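Local coordinates for protein P47 (Clostridium botulinum, PDB 6EKT) that may belong to a progenitor toxin complex that protects botulinum neurotoxin during its passage through the host gut, and has a fold resembling tubular lipid-binding proteins, at residues P122-L127 with S179-S184. Residues are numbered along the deposited sequence; the frame is centred on the assembly and turned at random.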
ATOM      1  N   PRO A 122      -8.154  19.937 -10.012  1.00 42.57           N
ATOM      2  CA  PRO A 122      -6.906  19.880  -9.228  1.00 42.24           C
ATOM      3  C   PRO A 122      -6.780  18.595  -8.411  1.00 40.84           C
ATOM      4  O   PRO A 122      -5.681  18.245  -8.005  1.00 40.64           O
ATOM      5  CB  PRO A 122      -7.039  21.057  -8.242  1.00 43.68           C
ATOM      6  CG  PRO A 122      -8.073  21.946  -8.819  1.00 46.67           C
ATOM      7  CD  PRO A 122      -9.000  21.080  -9.621  1.00 46.03           C
ATOM      8  N   ASN A 123      -7.894  17.903  -8.168  1.00 41.11           N
ATOM      9  CA  ASN A 123      -7.913  16.781  -7.224  1.00 40.75           C
ATOM     10  C   ASN A 123      -7.751  15.375  -7.805  1.00 39.29           C
ATOM     11  O   ASN A 123      -7.876  14.383  -7.078  1.00 37.96           O
ATOM     12  CB  ASN A 123      -9.144  16.894  -6.338  1.00 42.19           C
ATOM     13  CG  ASN A 123      -9.074  18.103  -5.426  1.00 44.26           C
ATOM     14  OD1 ASN A 123     -10.026  18.877  -5.331  1.00 46.40           O
ATOM     15  ND2 ASN A 123      -7.920  18.284  -4.766  1.00 43.52           N
ATOM     16  N   ILE A 124      -7.463  15.306  -9.104  1.00 40.22           N
ATOM     17  CA  ILE A 124      -7.128  14.050  -9.778  1.00 40.25           C
ATOM     18  C   ILE A 124      -5.818  14.274 -10.528  1.00 38.87           C
ATOM     19  O   ILE A 124      -5.690  15.244 -11.280  1.00 40.24           O
ATOM     20  CB  ILE A 124      -8.226  13.583 -10.786  1.00 42.94           C
ATOM     21  CG1 ILE A 124      -9.636  13.584 -10.158  1.00 46.09           C
ATOM     22  CG2 ILE A 124      -7.882  12.224 -11.406  1.00 41.90           C
ATOM     23  CD1 ILE A 124     -10.099  12.294  -9.519  1.00 46.98           C
ATOM     24  N   LYS A 125      -4.848  13.388 -10.301  1.00 36.92           N
ATOM     25  CA  LYS A 125      -3.651  13.315 -11.147  1.00 35.74           C
ATOM     26  C   LYS A 125      -3.709  12.024 -11.971  1.00 34.60           C
ATOM     27  O   LYS A 125      -4.366  11.054 -11.581  1.00 34.74           O
ATOM     28  CB  LYS A 125      -2.368  13.412 -10.298  1.00 35.17           C
ATOM     29  CG  LYS A 125      -2.362  14.539  -9.259  1.00 36.67           C
ATOM     30  CD  LYS A 125      -2.317  15.923  -9.886  1.00 38.70           C
ATOM     31  CE  LYS A 125      -2.445  17.000  -8.826  1.00 40.29           C
ATOM     32  NZ  LYS A 125      -2.787  18.303  -9.481  1.00 43.08           N
ATOM     33  N   GLU A 126      -3.074  12.016 -13.137  1.00 34.47           N
ATOM     34  CA  GLU A 126      -3.058  10.820 -13.971  1.00 34.38           C
ATOM     35  C   GLU A 126      -1.636  10.433 -14.351  1.00 33.33           C
ATOM     36  O   GLU A 126      -0.864  11.279 -14.783  1.00 33.75           O
ATOM     37  CB  GLU A 126      -3.889  11.048 -15.225  1.00 36.50           C
ATOM     38  CG  GLU A 126      -5.372  11.225 -14.930  1.00 38.18           C
ATOM     39  CD  GLU A 126      -6.167  11.703 -16.130  1.00 40.70           C
ATOM     40  OE1 GLU A 126      -5.592  12.352 -17.030  1.00 41.26           O
ATOM     41  OE2 GLU A 126      -7.380  11.423 -16.152  1.00 41.92           O
ATOM     42  N   LEU A 127      -1.305   9.157 -14.161  1.00 32.23           N
ATOM     43  CA  LEU A 127      -0.019   8.602 -14.562  1.00 31.44           C
ATOM     44  C   LEU A 127      -0.151   8.219 -16.023  1.00 31.27           C
ATOM     45  O   LEU A 127      -0.986   7.376 -16.390  1.00 32.41           O
ATOM     46  CB  LEU A 127       0.361   7.398 -13.680  1.00 30.21           C
ATOM     47  CG  LEU A 127       1.702   6.674 -13.899  1.00 29.10           C
ATOM     48  CD1 LEU A 127       2.888   7.569 -13.580  1.00 28.17           C
ATOM     49  CD2 LEU A 127       1.736   5.394 -13.070  1.00 28.42           C
ATOM     50  N   SER A 179      -5.230   6.560 -12.200  1.00 33.65           N
ATOM     51  CA  SER A 179      -5.718   7.832 -11.726  1.00 34.32           C
ATOM     52  C   SER A 179      -5.406   7.904 -10.231  1.00 33.71           C
ATOM     53  O   SER A 179      -5.473   6.892  -9.522  1.00 32.81           O
ATOM     54  CB  SER A 179      -7.207   7.951 -12.000  1.00 37.70           C
ATOM     55  OG  SER A 179      -7.782   8.943 -11.184  1.00 40.78           O
ATOM     56  N   LEU A 180      -5.039   9.098  -9.776  1.00 33.84           N
ATOM     57  CA  LEU A 180      -4.687   9.345  -8.380  1.00 33.17           C
ATOM     58  C   LEU A 180      -5.633  10.386  -7.809  1.00 33.97           C
ATOM     59  O   LEU A 180      -5.761  11.476  -8.372  1.00 34.20           O
ATOM     60  CB  LEU A 180      -3.220   9.831  -8.290  1.00 33.06           C
ATOM     61  CG  LEU A 180      -2.597  10.212  -6.935  1.00 32.86           C
ATOM     62  CD1 LEU A 180      -1.085   9.991  -6.936  1.00 31.72           C
ATOM     63  CD2 LEU A 180      -2.936  11.634  -6.479  1.00 33.92           C
ATOM     64  N   ASN A 181      -6.286  10.053  -6.687  1.00 33.89           N
ATOM     65  CA  ASN A 181      -7.169  10.989  -5.997  1.00 35.77           C
ATOM     66  C   ASN A 181      -6.419  11.762  -4.915  1.00 34.65           C
ATOM     67  O   ASN A 181      -5.950  11.166  -3.962  1.00 34.05           O
ATOM     68  CB  ASN A 181      -8.369  10.245  -5.367  1.00 36.71           C
ATOM     69  CG  ASN A 181      -9.313   9.667  -6.406  1.00 39.19           C
ATOM     70  OD1 ASN A 181      -9.744  10.362  -7.313  1.00 41.30           O
ATOM     71  ND2 ASN A 181      -9.646   8.395  -6.267  1.00 39.71           N
ATOM     72  N   VAL A 182      -6.326  13.080  -5.077  1.00 35.52           N
ATOM     73  CA  VAL A 182      -5.724  13.978  -4.088  1.00 35.90           C
ATOM     74  C   VAL A 182      -6.620  14.060  -2.827  1.00 37.08           C
ATOM     75  O   VAL A 182      -6.116  14.097  -1.718  1.00 35.16           O
ATOM     76  CB  VAL A 182      -5.440  15.383  -4.686  1.00 36.94           C
ATOM     77  CG1 VAL A 182      -4.847  16.339  -3.656  1.00 36.86           C
ATOM     78  CG2 VAL A 182      -4.522  15.299  -5.912  1.00 36.12           C
ATOM     79  N   THR A 183      -7.941  14.097  -3.026  1.00 38.82           N
ATOM     80  CA  THR A 183      -8.935  14.065  -1.938  1.00 40.44           C
ATOM     81  C   THR A 183      -9.758  12.782  -2.089  1.00 39.95           C
ATOM     82  O   THR A 183      -9.875  12.246  -3.191  1.00 39.67           O
ATOM     83  CB  THR A 183      -9.913  15.242  -2.063  1.00 43.11           C
ATOM     84  OG1 THR A 183     -10.423  15.255  -3.402  1.00 44.37           O
ATOM     85  CG2 THR A 183      -9.209  16.570  -1.777  1.00 43.96           C
ATOM     86  N   SER A 184     -10.369  12.319  -1.009  1.00 39.19           N
ATOM     87  CA  SER A 184     -11.112  11.064  -1.043  1.00 39.47           C
ATOM     88  C   SER A 184     -11.990  10.904   0.177  1.00 39.87           C
ATOM     89  O   SER A 184     -11.959  11.731   1.086  1.00 39.79           O
ATOM     90  CB  SER A 184     -10.146   9.877  -1.106  1.00 38.52           C
ATOM     91  OG  SER A 184      -9.534   9.669   0.161  1.00 37.82           O
TER
HETATM   92  O   HOH W   1     -10.641  13.299  -6.395  1.00 35.90           O
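Lys125 and Leu180 grip each other through both backbone groups, Lys125 N giving to Leu180 O at 2.9 Å and Leu180 N giving back to Lys125 O at 2.7 Å. In the adjacent non-hydrogen-bonded pair, Ile124 with Asn181, Ile124 CA makes a CA-H...O contact with Leu180 O, 3.2 Å. The buried side chain of Leu180, on the same face as Lys125, crosses the start of the Lys125 chain, and Phe115, Phe194 and Ile411 pack against it. On the opposite face Ile124 CG2 touches Ser179 OG at 3.3 Å, while its CD1 comes within 3.0 Å of Asn181 OD1, the two chains side by side and pointing the same way. Here strand 124-141 runs antiparallel to 178-181, neighbours in a sheet of the elongated, TULIP-like P47 fold, and strand 411-413 flanks the far edge of 178-181. Towards the loop the side chains are more open to solvent. Val182 N still reaches Asn123 O at 2.8 Å, though from 42° above the carbonyl plane, and a water bridges that oxygen and Asn181 OD1; Asn181 ND2 bonds to Asn409 O. The amide of Asn123 lies against the exposed Thr183, its ND2 3.7 Å from Thr183 CG2. Lys125 bends at chi2 (-68°), carrying its aliphatic chain past Val182 CG2 and its NZ away to Asn117, with a weak bond to Pro122 O.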